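Extracellular serine protease (Aeromonas sobria, PDB 3WQB) cleaves peptide bonds after paired basic residues, one of them lysine, as a secreted calcium-binding serine protease of the furin subfamily and a probable virulence factor. Local coordinates at residues A[487-491]-A[502-508]; A[240-245]-A[272-277]; A[393-397]-A[499-503]; A[555-561]-A[573-578]. The protein carries 1 engineered substitution. All blocks are in the same frame, centred on the assembly; numbering follows the deposited sequence.

Contact 1: A[487-491]-A[502-508]; sequences PDLLI and ILLSPFN. With CA (calcium ion), chain D.
Ile-491 and the turning chain at Leu-503 and Leu-504 meet first through their backbones. Ile-491 N gives a nearly straight bond to Leu-504 O (3.0 Å), while Ile-491 O accepts from both Leu-504 N and, at 2.8 Å but more bent, Leu-503 N. Two residues facing one make a classic beta bulge, at the corner where the chain leaves strand 500-502. Farther along, Phe-507 N bonds to Pro-487 O at 2.7 Å.

The apolar contacts follow the same line. Leu-490 CG stands anti to the backbone N (chi1 166°), and its CD1 touches Ile-502 CG2 and Pro-506 CD, each at 3.8 Å. Ile-491 and Leu-504 meet CB to CB. Pro-506 CB sits over the centre of one face of the Phe-507 ring.

Among the polar side chains, Asn-508 ND2 holds Ser-505 O at 2.9 Å and also donates to a water that bonds to Leu-489 O. Asp-488 OD2 binds the calcium at 2.3 Å, and its OD1 pairs with Arg-559 and Arg-485.

The backbone bonds thus tie 502-508 to Ile-491 and to Pro-487, the residue just before a calcium ligand, and the two arginines probably help keep the Asp-488 carboxylate charged.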
loop_
_atom_site.group_PDB
_atom_site.type_symbol
_atom_site.label_atom_id
_atom_site.label_comp_id
_atom_site.label_asym_id
_atom_site.label_seq_id
_atom_site.Cartn_x
_atom_site.Cartn_y
_atom_site.Cartn_z
ATOM N N PRO A 487 18.457 10.076 -3.302
ATOM C CA PRO A 487 17.308 10.967 -3.503
ATOM C C PRO A 487 17.532 12.077 -4.534
ATOM O O PRO A 487 16.588 12.766 -4.873
ATOM C CB PRO A 487 17.047 11.540 -2.099
ATOM C CG PRO A 487 17.613 10.499 -1.187
ATOM C CD PRO A 487 18.857 10.041 -1.884
ATOM N N ASP A 488 18.748 12.215 -5.064
ATOM C CA ASP A 488 18.975 13.125 -6.186
ATOM C C ASP A 488 18.320 12.651 -7.477
ATOM O O ASP A 488 18.197 13.423 -8.421
ATOM C CB ASP A 488 20.474 13.318 -6.439
ATOM C CG ASP A 488 21.143 14.198 -5.399
ATOM O OD1 ASP A 488 20.441 14.714 -4.506
ATOM O OD2 ASP A 488 22.381 14.364 -5.488
ATOM N N LEU A 489 17.917 11.384 -7.526
ATOM C CA LEU A 489 17.503 10.779 -8.787
ATOM C C LEU A 489 16.018 10.890 -9.098
ATOM O O LEU A 489 15.150 10.593 -8.262
ATOM C CB LEU A 489 17.966 9.320 -8.868
ATOM C CG LEU A 489 19.474 9.092 -8.733
ATOM C CD1 LEU A 489 19.740 7.616 -8.779
ATOM C CD2 LEU A 489 20.278 9.825 -9.810
ATOM N N LEU A 490 15.758 11.356 -10.314
ATOM C CA LEU A 490 14.443 11.363 -10.932
ATOM C C LEU A 490 14.424 10.231 -11.956
ATOM O O LEU A 490 15.252 10.205 -12.880
ATOM C CB LEU A 490 14.212 12.719 -11.617
ATOM C CG LEU A 490 13.053 12.839 -12.605
ATOM C CD1 LEU A 490 11.736 12.816 -11.866
ATOM C CD2 LEU A 490 13.174 14.116 -13.414
ATOM N N ILE A 491 13.498 9.289 -11.788
ATOM C CA ILE A 491 13.382 8.139 -12.691
ATOM C C ILE A 491 12.032 8.189 -13.393
ATOM O O ILE A 491 10.983 8.226 -12.742
ATOM C CB ILE A 491 13.566 6.811 -11.921
ATOM C CG1 ILE A 491 14.897 6.816 -11.160
ATOM C CG2 ILE A 491 13.438 5.596 -12.858
ATOM C CD1 ILE A 491 15.174 5.538 -10.354
ATOM N N ILE A 502 6.532 9.474 -14.146
ATOM C CA ILE A 502 7.604 9.536 -13.163
ATOM C C ILE A 502 7.451 8.360 -12.194
ATOM O O ILE A 502 6.493 8.289 -11.424
ATOM C CB ILE A 502 7.629 10.898 -12.443
ATOM C CG1 ILE A 502 8.003 11.995 -13.449
ATOM C CG2 ILE A 502 8.579 10.866 -11.246
ATOM C CD1 ILE A 502 7.743 13.417 -12.976
ATOM N N LEU A 503 8.391 7.425 -12.274
ATOM C CA LEU A 503 8.369 6.206 -11.450
ATOM C C LEU A 503 8.901 6.473 -10.056
ATOM O O LEU A 503 8.399 5.930 -9.071
ATOM C CB LEU A 503 9.210 5.100 -12.084
ATOM C CG LEU A 503 8.848 4.691 -13.505
ATOM C CD1 LEU A 503 9.791 3.600 -13.960
ATOM C CD2 LEU A 503 7.401 4.229 -13.587
ATOM N N LEU A 504 9.915 7.319 -9.972
ATOM C CA LEU A 504 10.450 7.733 -8.691
ATOM C C LEU A 504 10.762 9.218 -8.736
ATOM O O LEU A 504 11.589 9.677 -9.520
ATOM C CB LEU A 504 11.686 6.910 -8.305
ATOM C CG LEU A 504 12.275 7.163 -6.907
ATOM C CD1 LEU A 504 11.239 6.903 -5.795
ATOM C CD2 LEU A 504 13.543 6.334 -6.700
ATOM N N SER A 505 10.041 9.958 -7.909
ATOM C CA SER A 505 10.252 11.376 -7.742
ATOM C C SER A 505 11.457 11.595 -6.826
ATOM O O SER A 505 11.714 10.792 -5.929
ATOM C CB SER A 505 8.981 12.007 -7.171
ATOM O OG SER A 505 8.523 11.313 -6.016
ATOM N N PRO A 506 12.215 12.679 -7.053
ATOM C CA PRO A 506 13.415 12.914 -6.249
ATOM C C PRO A 506 13.097 13.449 -4.849
ATOM O O PRO A 506 11.952 13.828 -4.559
ATOM C CB PRO A 506 14.191 13.950 -7.075
ATOM C CG PRO A 506 13.133 14.685 -7.833
ATOM C CD PRO A 506 12.061 13.671 -8.136
ATOM N N PHE A 507 14.110 13.464 -3.988
ATOM C CA PHE A 507 14.005 14.022 -2.626
ATOM C C PHE A 507 13.081 13.171 -1.770
ATOM O O PHE A 507 12.443 13.633 -0.824
ATOM C CB PHE A 507 13.606 15.512 -2.625
ATOM C CG PHE A 507 14.379 16.340 -3.621
ATOM C CD1 PHE A 507 15.732 16.087 -3.874
ATOM C CD2 PHE A 507 13.756 17.372 -4.310
ATOM C CE1 PHE A 507 16.436 16.846 -4.809
ATOM C CE2 PHE A 507 14.456 18.134 -5.245
ATOM C CZ PHE A 507 15.796 17.874 -5.489
ATOM N N ASN A 508 13.038 11.897 -2.131
ATOM C CA ASN A 508 12.338 10.885 -1.363
ATOM C C ASN A 508 13.129 10.464 -0.127
ATOM O O ASN A 508 14.167 11.063 0.196
ATOM C CB ASN A 508 12.072 9.690 -2.261
ATOM C CG ASN A 508 13.338 9.173 -2.884
ATOM O OD1 ASN A 508 14.205 8.637 -2.192
ATOM N ND2 ASN A 508 13.471 9.360 -4.201
HETATM CA CA CA D . 23.831 15.201 -7.120
HETATM O O HOH W 1 15.568 8.917 -6.063
#

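Contact 2: A[240-245]-A[272-277]; sequences PFENSN and SVGSNI
Ser-244 and Asn-276 grip each other twice. Ser-244 OG donates to Asn-276 OD1 at 2.7 Å, and Asn-276 ND2 returns a bond to Ser-244 O at 2.9 Å, approaching from well above that carbonyl's plane. With Ser-244 OG placed between its backbone N and carbonyl carbon (chi1 55°), the hydroxyl is turned to the asparagine and also touches Ile-277 CD1. Ser-244 N adds a bond to Val-273 O. Beside this, the amides of Asn-245 and Asn-276 stack with planes 20° apart; Asn-245 ND2 donates to Leu-503 O and its OD1 accepts from Leu-534 N.

At the other end Ser-272 OG donates to Glu-242 OE2 (2.8 Å) on its anti side, while Glu-242 OE1 is held by Ser-181. Pro-240 CG packs on Val-273 CG2 at 3.7 Å.

The next layer fixes these groups. Asn-243 OD1 accepts from Asn-245 N at 2.9 Å, an Asx turn that bends the chain at Ser-244, and a water joins Asn-243 ND2 to Ser-275 N.

Both loops belong to the subtilisin domain: 240-245 lies between strands 228-233 and 255-261, while the loop 272-277 leads into strand 277-282, an edge strand of the parallel sheet. Strand 527-535 packs against Asn-245, Ser-275 and Asn-276.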
loop_
_atom_site.group_PDB
_atom_site.type_symbol
_atom_site.label_atom_id
_atom_site.label_comp_id
_atom_site.label_asym_id
_atom_site.label_seq_id
_atom_site.Cartn_x
_atom_site.Cartn_y
_atom_site.Cartn_z
ATOM N N PRO A 240 6.676 14.290 -2.450
ATOM C CA PRO A 240 6.487 13.395 -1.311
ATOM C C PRO A 240 7.817 12.897 -0.758
ATOM O O PRO A 240 8.748 12.605 -1.516
ATOM C CB PRO A 240 5.701 12.227 -1.924
ATOM C CG PRO A 240 6.092 12.247 -3.374
ATOM C CD PRO A 240 6.148 13.711 -3.700
ATOM N N PHE A 241 7.907 12.791 0.560
ATOM C CA PHE A 241 9.070 12.160 1.152
ATOM C C PHE A 241 9.005 10.660 0.830
ATOM O O PHE A 241 9.975 10.065 0.360
ATOM C CB PHE A 241 9.097 12.454 2.658
ATOM C CG PHE A 241 10.422 12.170 3.335
ATOM C CD1 PHE A 241 11.641 12.440 2.708
ATOM C CD2 PHE A 241 10.444 11.667 4.634
ATOM C CE1 PHE A 241 12.853 12.200 3.369
ATOM C CE2 PHE A 241 11.649 11.423 5.296
ATOM C CZ PHE A 241 12.854 11.699 4.663
ATOM N N GLU A 242 7.847 10.056 1.068
ATOM C CA GLU A 242 7.601 8.679 0.665
ATOM C C GLU A 242 6.840 8.615 -0.651
ATOM O O GLU A 242 5.640 8.868 -0.705
ATOM C CB GLU A 242 6.829 7.958 1.759
ATOM C CG GLU A 242 6.580 6.499 1.500
ATOM C CD GLU A 242 6.069 5.825 2.725
ATOM O OE1 GLU A 242 6.909 5.324 3.503
ATOM O OE2 GLU A 242 4.838 5.829 2.931
ATOM N N ASN A 243 7.562 8.304 -1.717
ATOM C CA ASN A 243 6.927 7.893 -2.943
ATOM C C ASN A 243 6.397 6.483 -2.715
ATOM O O ASN A 243 7.075 5.659 -2.098
ATOM C CB ASN A 243 7.941 7.931 -4.077
ATOM C CG ASN A 243 7.329 7.635 -5.414
ATOM O OD1 ASN A 243 6.938 6.500 -5.687
ATOM N ND2 ASN A 243 7.259 8.642 -6.272
ATOM N N SER A 244 5.175 6.215 -3.174
ATOM C CA SER A 244 4.530 4.916 -2.964
ATOM C C SER A 244 5.163 3.712 -3.681
ATOM O O SER A 244 4.775 2.565 -3.425
ATOM C CB SER A 244 3.038 5.029 -3.285
ATOM O OG SER A 244 2.819 5.532 -4.586
ATOM N N ASN A 245 6.119 3.971 -4.573
ATOM C CA ASN A 245 6.917 2.898 -5.177
ATOM C C ASN A 245 8.091 2.436 -4.300
ATOM O O ASN A 245 8.769 1.469 -4.641
ATOM C CB ASN A 245 7.436 3.304 -6.568
ATOM C CG ASN A 245 6.532 2.843 -7.709
ATOM O OD1 ASN A 245 5.963 1.763 -7.664
ATOM N ND2 ASN A 245 6.448 3.650 -8.765
ATOM N N SER A 272 0.986 9.306 0.957
ATOM C CA SER A 272 1.990 8.980 -0.044
ATOM C C SER A 272 1.342 8.969 -1.421
ATOM O O SER A 272 0.122 8.803 -1.542
ATOM C CB SER A 272 2.641 7.634 0.256
ATOM O OG SER A 272 3.312 7.684 1.509
ATOM N N VAL A 273 2.153 9.179 -2.457
ATOM C CA VAL A 273 1.669 9.266 -3.834
ATOM C C VAL A 273 2.727 8.686 -4.751
ATOM O O VAL A 273 3.873 8.501 -4.342
ATOM C CB VAL A 273 1.349 10.733 -4.261
ATOM C CG1 VAL A 273 0.273 11.333 -3.359
ATOM C CG2 VAL A 273 2.602 11.621 -4.276
ATOM N N GLY A 274 2.341 8.376 -5.986
ATOM C CA GLY A 274 3.288 7.822 -6.953
ATOM C C GLY A 274 2.591 7.210 -8.151
ATOM O O GLY A 274 1.363 7.136 -8.208
ATOM N N SER A 275 3.389 6.779 -9.123
ATOM C CA SER A 275 2.851 6.247 -10.377
ATOM C C SER A 275 2.086 4.941 -10.210
ATOM O O SER A 275 1.353 4.522 -11.119
ATOM C CB SER A 275 3.959 6.072 -11.403
ATOM O OG SER A 275 4.925 5.133 -10.966
ATOM N N ASN A 276 2.277 4.296 -9.058
ATOM C CA ASN A 276 1.593 3.039 -8.747
ATOM C C ASN A 276 0.293 3.178 -7.975
ATOM O O ASN A 276 -0.339 2.177 -7.685
ATOM C CB ASN A 276 2.526 2.076 -8.014
ATOM C CG ASN A 276 3.034 2.626 -6.708
ATOM O OD1 ASN A 276 3.305 3.822 -6.583
ATOM N ND2 ASN A 276 3.216 1.743 -5.735
ATOM N N ILE A 277 -0.128 4.404 -7.683
ATOM C CA ILE A 277 -1.472 4.636 -7.130
ATOM C C ILE A 277 -2.488 4.254 -8.204
ATOM O O ILE A 277 -2.337 4.631 -9.368
ATOM C CB ILE A 277 -1.667 6.109 -6.703
ATOM C CG1 ILE A 277 -0.641 6.511 -5.633
ATOM C CG2 ILE A 277 -3.097 6.365 -6.208
ATOM C CD1 ILE A 277 -0.656 5.659 -4.351
HETATM O O HOH W 2 6.129 7.631 -8.774
#

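Contact 3: A[393-397]-A[499-503]; sequences VKGLE and TRSIL
Ile-502 reaches from the P-domain toward the 393-397 turn of the protease domain, and its side chain can be followed outward from CB. CB itself lies 3.7 Å from Glu-397 OE1, beside the carboxylate. At the first branch CG2 approaches Gly-395 O at 3.8 Å, while CG1, anti to the carbonyl carbon (chi1 -66°), runs alongside Glu-397 and comes 3.6 Å from its OE2. The tip, CD1, ends against the turn: it touches Lys-394 O at 3.4 Å and Gly-395 C at 3.6 Å, and the CG methylene of Lys-394 crosses near it.

Glu-397 runs the other way past this side chain. Its bend at chi2 (96°) brings OE2 to Ile-502 N for a hydrogen bond of 2.9 Å, met on the syn side and 25° out of the carboxylate plane. OE1 accepts from a water that also donates to Ile-502 O. One carboxylate thus reaches both the N-H and, through water, the C=O of the same residue, with the isoleucine chain packed along it. Gly-395 O is buried here with no polar partner in the model.

Gly-395 and Leu-396 form a classic bulge opposite Val-379, where strand 390-396 pairs with strand 379-384. Across the contact, strand 500-502 is an edge strand of a P-domain sheet and pairs with strand 489-494.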
loop_
_atom_site.group_PDB
_atom_site.type_symbol
_atom_site.label_atom_id
_atom_site.label_comp_id
_atom_site.label_asym_id
_atom_site.label_seq_id
_atom_site.Cartn_x
_atom_site.Cartn_y
_atom_site.Cartn_z
ATOM N N VAL A 393 12.669 21.106 -14.099
ATOM C CA VAL A 393 12.131 19.818 -14.537
ATOM C C VAL A 393 10.992 19.356 -13.654
ATOM O O VAL A 393 10.967 19.632 -12.463
ATOM C CB VAL A 393 13.222 18.720 -14.619
ATOM C CG1 VAL A 393 14.323 19.128 -15.609
ATOM C CG2 VAL A 393 13.799 18.401 -13.253
ATOM N N LYS A 394 10.038 18.656 -14.254
ATOM C CA LYS A 394 8.900 18.123 -13.525
ATOM C C LYS A 394 9.354 16.978 -12.610
ATOM O O LYS A 394 9.955 16.005 -13.075
ATOM C CB LYS A 394 7.843 17.667 -14.525
ATOM C CG LYS A 394 6.539 17.188 -13.932
ATOM C CD LYS A 394 5.440 17.187 -14.992
ATOM C CE LYS A 394 5.774 16.282 -16.164
ATOM N NZ LYS A 394 4.815 16.478 -17.278
ATOM N N GLY A 395 9.082 17.130 -11.314
ATOM C CA GLY A 395 9.416 16.126 -10.296
ATOM C C GLY A 395 8.220 15.273 -9.908
ATOM O O GLY A 395 8.378 14.143 -9.425
ATOM N N LEU A 396 7.022 15.832 -10.092
ATOM C CA LEU A 396 5.762 15.116 -9.876
ATOM C C LEU A 396 4.701 15.750 -10.756
ATOM O O LEU A 396 4.564 16.953 -10.789
ATOM C CB LEU A 396 5.319 15.165 -8.412
ATOM C CG LEU A 396 4.133 14.258 -8.047
ATOM C CD1 LEU A 396 4.580 12.817 -7.930
ATOM C CD2 LEU A 396 3.458 14.718 -6.756
ATOM N N GLU A 397 3.947 14.924 -11.473
ATOM C CA GLU A 397 2.922 15.427 -12.374
ATOM C C GLU A 397 1.670 15.875 -11.636
ATOM O O GLU A 397 1.427 15.487 -10.483
ATOM C CB GLU A 397 2.518 14.348 -13.392
ATOM C CG GLU A 397 3.694 13.710 -14.123
ATOM C CD GLU A 397 4.173 12.401 -13.503
ATOM O OE1 GLU A 397 4.236 12.276 -12.255
ATOM O OE2 GLU A 397 4.502 11.488 -14.288
ATOM N N THR A 499 3.955 8.983 -24.074
ATOM C CA THR A 499 3.430 9.236 -22.724
ATOM C C THR A 499 4.522 9.054 -21.669
ATOM O O THR A 499 5.328 8.131 -21.756
ATOM C CB THR A 499 2.275 8.272 -22.429
ATOM O OG1 THR A 499 1.345 8.323 -23.513
ATOM C CG2 THR A 499 1.557 8.617 -21.121
ATOM N N ARG A 500 4.551 9.934 -20.677
ATOM C CA ARG A 500 5.593 9.871 -19.656
ATOM C C ARG A 500 5.013 9.566 -18.285
ATOM O O ARG A 500 3.875 9.972 -17.978
ATOM C CB ARG A 500 6.336 11.206 -19.589
ATOM C CG ARG A 500 7.009 11.597 -20.896
ATOM C CD ARG A 500 7.557 13.010 -20.802
ATOM N NE ARG A 500 8.716 13.089 -19.918
ATOM C CZ ARG A 500 9.967 12.835 -20.293
ATOM N NH1 ARG A 500 10.249 12.511 -21.550
ATOM N NH2 ARG A 500 10.945 12.936 -19.412
ATOM N N SER A 501 5.795 8.875 -17.452
ATOM C CA SER A 501 5.379 8.572 -16.084
ATOM C C SER A 501 6.589 8.622 -15.171
ATOM O O SER A 501 7.572 7.900 -15.398
ATOM C CB SER A 501 4.771 7.174 -16.029
ATOM O OG SER A 501 4.357 6.835 -14.713
ATOM N N ILE A 502 6.532 9.474 -14.146
ATOM C CA ILE A 502 7.604 9.536 -13.163
ATOM C C ILE A 502 7.451 8.360 -12.194
ATOM O O ILE A 502 6.493 8.289 -11.424
ATOM C CB ILE A 502 7.629 10.898 -12.443
ATOM C CG1 ILE A 502 8.003 11.995 -13.449
ATOM C CG2 ILE A 502 8.579 10.866 -11.246
ATOM C CD1 ILE A 502 7.743 13.417 -12.976
ATOM N N LEU A 503 8.391 7.425 -12.274
ATOM C CA LEU A 503 8.369 6.206 -11.450
ATOM C C LEU A 503 8.901 6.473 -10.056
ATOM O O LEU A 503 8.399 5.930 -9.071
ATOM C CB LEU A 503 9.210 5.100 -12.084
ATOM C CG LEU A 503 8.848 4.691 -13.505
ATOM C CD1 LEU A 503 9.791 3.600 -13.960
ATOM C CD2 LEU A 503 7.401 4.229 -13.587
HETATM O O HOH W 3 4.044 9.654 -11.512
#

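Contact 4: A[555-561]-A[573-578]; sequences ANGTRQV and TLTERN. With CA (calcium ion), chain D.
The beta hairpin of strands 559-565 and 571-576 runs, at its open end, into a calcium site of the P-domain. Arg-559 and Glu-576 are a hydrogen-bonded pair: Glu-576 N donates to Arg-559 O at 2.8 Å, while the return bond from Arg-559 N is weak. Val-561 and Leu-574 exchange two backbone bonds and pack CB against CB.

On the face shared with Val-561 and Leu-574, Arg-559 takes Glu-576 side-on in a salt bridge, NE to OE2 at 3.0 Å and NH2 to OE1 at 3.1 Å. A bend at chi3 (-65°) turns the guanidinium to the acid. The two planes are 72° apart, so both oxygens are met from above the carboxylate. On the other face, Thr-573 CG2 packs against Gln-560 CD at 3.7 Å.

Past the strands, Ala-555 O binds the calcium at 2.3 Å. Asn-578 also ligates the ion through its side chain; Asp-454, Asp-488, Asp-553 and Asn-579 complete the site.

Arg-559 NH1 also pairs with Asp-488, and Glu-576 OE2 with Arg-232 of strand 228-233. The charges therefore alternate from a metal ligand to the neighbouring strand, which probably favours the ionised form of each and steadies the second shell of the calcium site.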
loop_
_atom_site.group_PDB
_atom_site.type_symbol
_atom_site.label_atom_id
_atom_site.label_comp_id
_atom_site.label_asym_id
_atom_site.label_seq_id
_atom_site.Cartn_x
_atom_site.Cartn_y
_atom_site.Cartn_z
ATOM N N ALA A 555 20.128 17.469 -8.387
ATOM C CA ALA A 555 20.503 18.309 -7.242
ATOM C C ALA A 555 21.965 18.203 -6.874
ATOM O O ALA A 555 22.524 17.106 -6.827
ATOM C CB ALA A 555 19.649 17.957 -6.027
ATOM N N ASN A 556 22.573 19.351 -6.572
ATOM C CA ASN A 556 23.907 19.353 -5.980
ATOM C C ASN A 556 23.982 20.104 -4.651
ATOM O O ASN A 556 25.039 20.156 -4.019
ATOM C CB ASN A 556 24.974 19.856 -6.968
ATOM C CG ASN A 556 24.714 21.265 -7.466
ATOM O OD1 ASN A 556 23.740 21.916 -7.094
ATOM N ND2 ASN A 556 25.595 21.736 -8.338
ATOM N N GLY A 557 22.858 20.667 -4.218
ATOM C CA GLY A 557 22.821 21.382 -2.942
ATOM C C GLY A 557 22.729 20.410 -1.780
ATOM O O GLY A 557 22.204 19.300 -1.931
ATOM N N THR A 558 23.228 20.813 -0.613
ATOM C CA THR A 558 23.047 20.012 0.602
ATOM C C THR A 558 21.582 20.020 1.034
ATOM O O THR A 558 20.836 20.948 0.739
ATOM C CB THR A 558 23.920 20.516 1.770
ATOM O OG1 THR A 558 23.535 21.852 2.116
ATOM C CG2 THR A 558 25.394 20.479 1.382
ATOM N N ARG A 559 21.176 18.960 1.719
ATOM C CA ARG A 559 19.857 18.893 2.313
ATOM C C ARG A 559 19.987 18.404 3.734
ATOM O O ARG A 559 20.925 17.675 4.068
ATOM C CB ARG A 559 18.964 17.922 1.534
ATOM C CG ARG A 559 18.627 18.379 0.117
ATOM C CD ARG A 559 17.634 17.438 -0.542
ATOM N NE ARG A 559 18.171 16.092 -0.754
ATOM C CZ ARG A 559 18.865 15.695 -1.819
ATOM N NH1 ARG A 559 19.134 16.532 -2.813
ATOM N NH2 ARG A 559 19.282 14.435 -1.887
ATOM N N GLN A 560 19.037 18.802 4.570
ATOM C CA GLN A 560 19.005 18.322 5.934
ATOM C C GLN A 560 17.704 17.606 6.260
ATOM O O GLN A 560 16.634 17.956 5.755
ATOM C CB GLN A 560 19.249 19.466 6.911
ATOM C CG GLN A 560 20.670 20.026 6.877
ATOM C CD GLN A 560 20.863 21.084 7.918
ATOM O OE1 GLN A 560 19.898 21.684 8.363
ATOM N NE2 GLN A 560 22.104 21.319 8.320
ATOM N N VAL A 561 17.830 16.598 7.115
ATOM C CA VAL A 561 16.717 15.765 7.524
ATOM C C VAL A 561 16.715 15.718 9.045
ATOM O O VAL A 561 17.757 15.499 9.664
ATOM C CB VAL A 561 16.863 14.340 6.942
ATOM C CG1 VAL A 561 15.752 13.421 7.436
ATOM C CG2 VAL A 561 16.875 14.390 5.409
ATOM N N THR A 573 20.213 16.120 13.454
ATOM C CA THR A 573 20.155 16.513 12.051
ATOM C C THR A 573 21.031 15.584 11.218
ATOM O O THR A 573 22.170 15.284 11.578
ATOM C CB THR A 573 20.532 17.996 11.836
ATOM O OG1 THR A 573 19.508 18.827 12.393
ATOM C CG2 THR A 573 20.667 18.318 10.341
ATOM N N LEU A 574 20.468 15.108 10.115
ATOM C CA LEU A 574 21.201 14.321 9.147
ATOM C C LEU A 574 21.424 15.209 7.934
ATOM O O LEU A 574 20.486 15.819 7.427
ATOM C CB LEU A 574 20.388 13.078 8.770
ATOM C CG LEU A 574 20.972 12.077 7.772
ATOM C CD1 LEU A 574 22.220 11.405 8.331
ATOM C CD2 LEU A 574 19.919 11.047 7.395
ATOM N N THR A 575 22.674 15.304 7.494
ATOM C CA THR A 575 23.006 16.070 6.302
ATOM C C THR A 575 23.255 15.114 5.150
ATOM O O THR A 575 24.019 14.150 5.281
ATOM C CB THR A 575 24.228 16.984 6.530
ATOM O OG1 THR A 575 23.971 17.832 7.657
ATOM C CG2 THR A 575 24.506 17.851 5.297
ATOM N N GLU A 576 22.573 15.366 4.035
ATOM C CA GLU A 576 22.820 14.623 2.812
ATOM C C GLU A 576 23.860 15.380 2.011
ATOM O O GLU A 576 23.584 16.464 1.487
ATOM C CB GLU A 576 21.562 14.516 1.959
ATOM C CG GLU A 576 20.441 13.672 2.496
ATOM C CD GLU A 576 19.429 13.419 1.406
ATOM O OE1 GLU A 576 19.712 12.581 0.525
ATOM O OE2 GLU A 576 18.369 14.080 1.410
ATOM N N ARG A 577 25.047 14.800 1.914
ATOM C CA ARG A 577 26.135 15.411 1.154
ATOM C C ARG A 577 26.024 15.001 -0.311
ATOM O O ARG A 577 25.770 13.835 -0.628
ATOM C CB ARG A 577 27.484 14.985 1.729
ATOM C CG ARG A 577 27.583 15.120 3.244
ATOM C CD ARG A 577 28.169 16.460 3.660
ATOM N NE ARG A 577 27.852 16.798 5.049
ATOM C CZ ARG A 577 28.473 16.304 6.119
ATOM N NH1 ARG A 577 29.467 15.432 5.986
ATOM N NH2 ARG A 577 28.097 16.685 7.333
ATOM N N ASN A 578 26.191 15.965 -1.206
ATOM C CA ASN A 578 26.142 15.677 -2.638
ATOM C C ASN A 578 27.120 14.580 -3.064
ATOM O O ASN A 578 28.213 14.463 -2.512
ATOM C CB ASN A 578 26.374 16.950 -3.449
ATOM C CG ASN A 578 26.054 16.772 -4.918
ATOM O OD1 ASN A 578 25.076 16.119 -5.283
ATOM N ND2 ASN A 578 26.887 17.343 -5.772
HETATM CA CA CA D . 23.831 15.201 -7.120
#

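Along the chain contact 2 closes first; contact 3 opens at 393-397, contact 1 opens at 487-491, and their second segments overlap at Ile-502 and Leu-503; contact 4 comes last. Contacts 1 and 3 have centres 9 Å apart and both reach the sheet holding strands 489-494 and 500-502. Contact 2, about 10 Å from contact 1 centre to centre, is joined to it by the probable hydrogen bonds of Asn-243 with Ser-505 and Asn-245 with Leu-503. Contacts 1 and 4, about 15 Å apart between centres, meet at one calcium. Contact 1 thus stands between subtilisin-domain loops, met by 502-508, and the calcium site, reached through Asp-488.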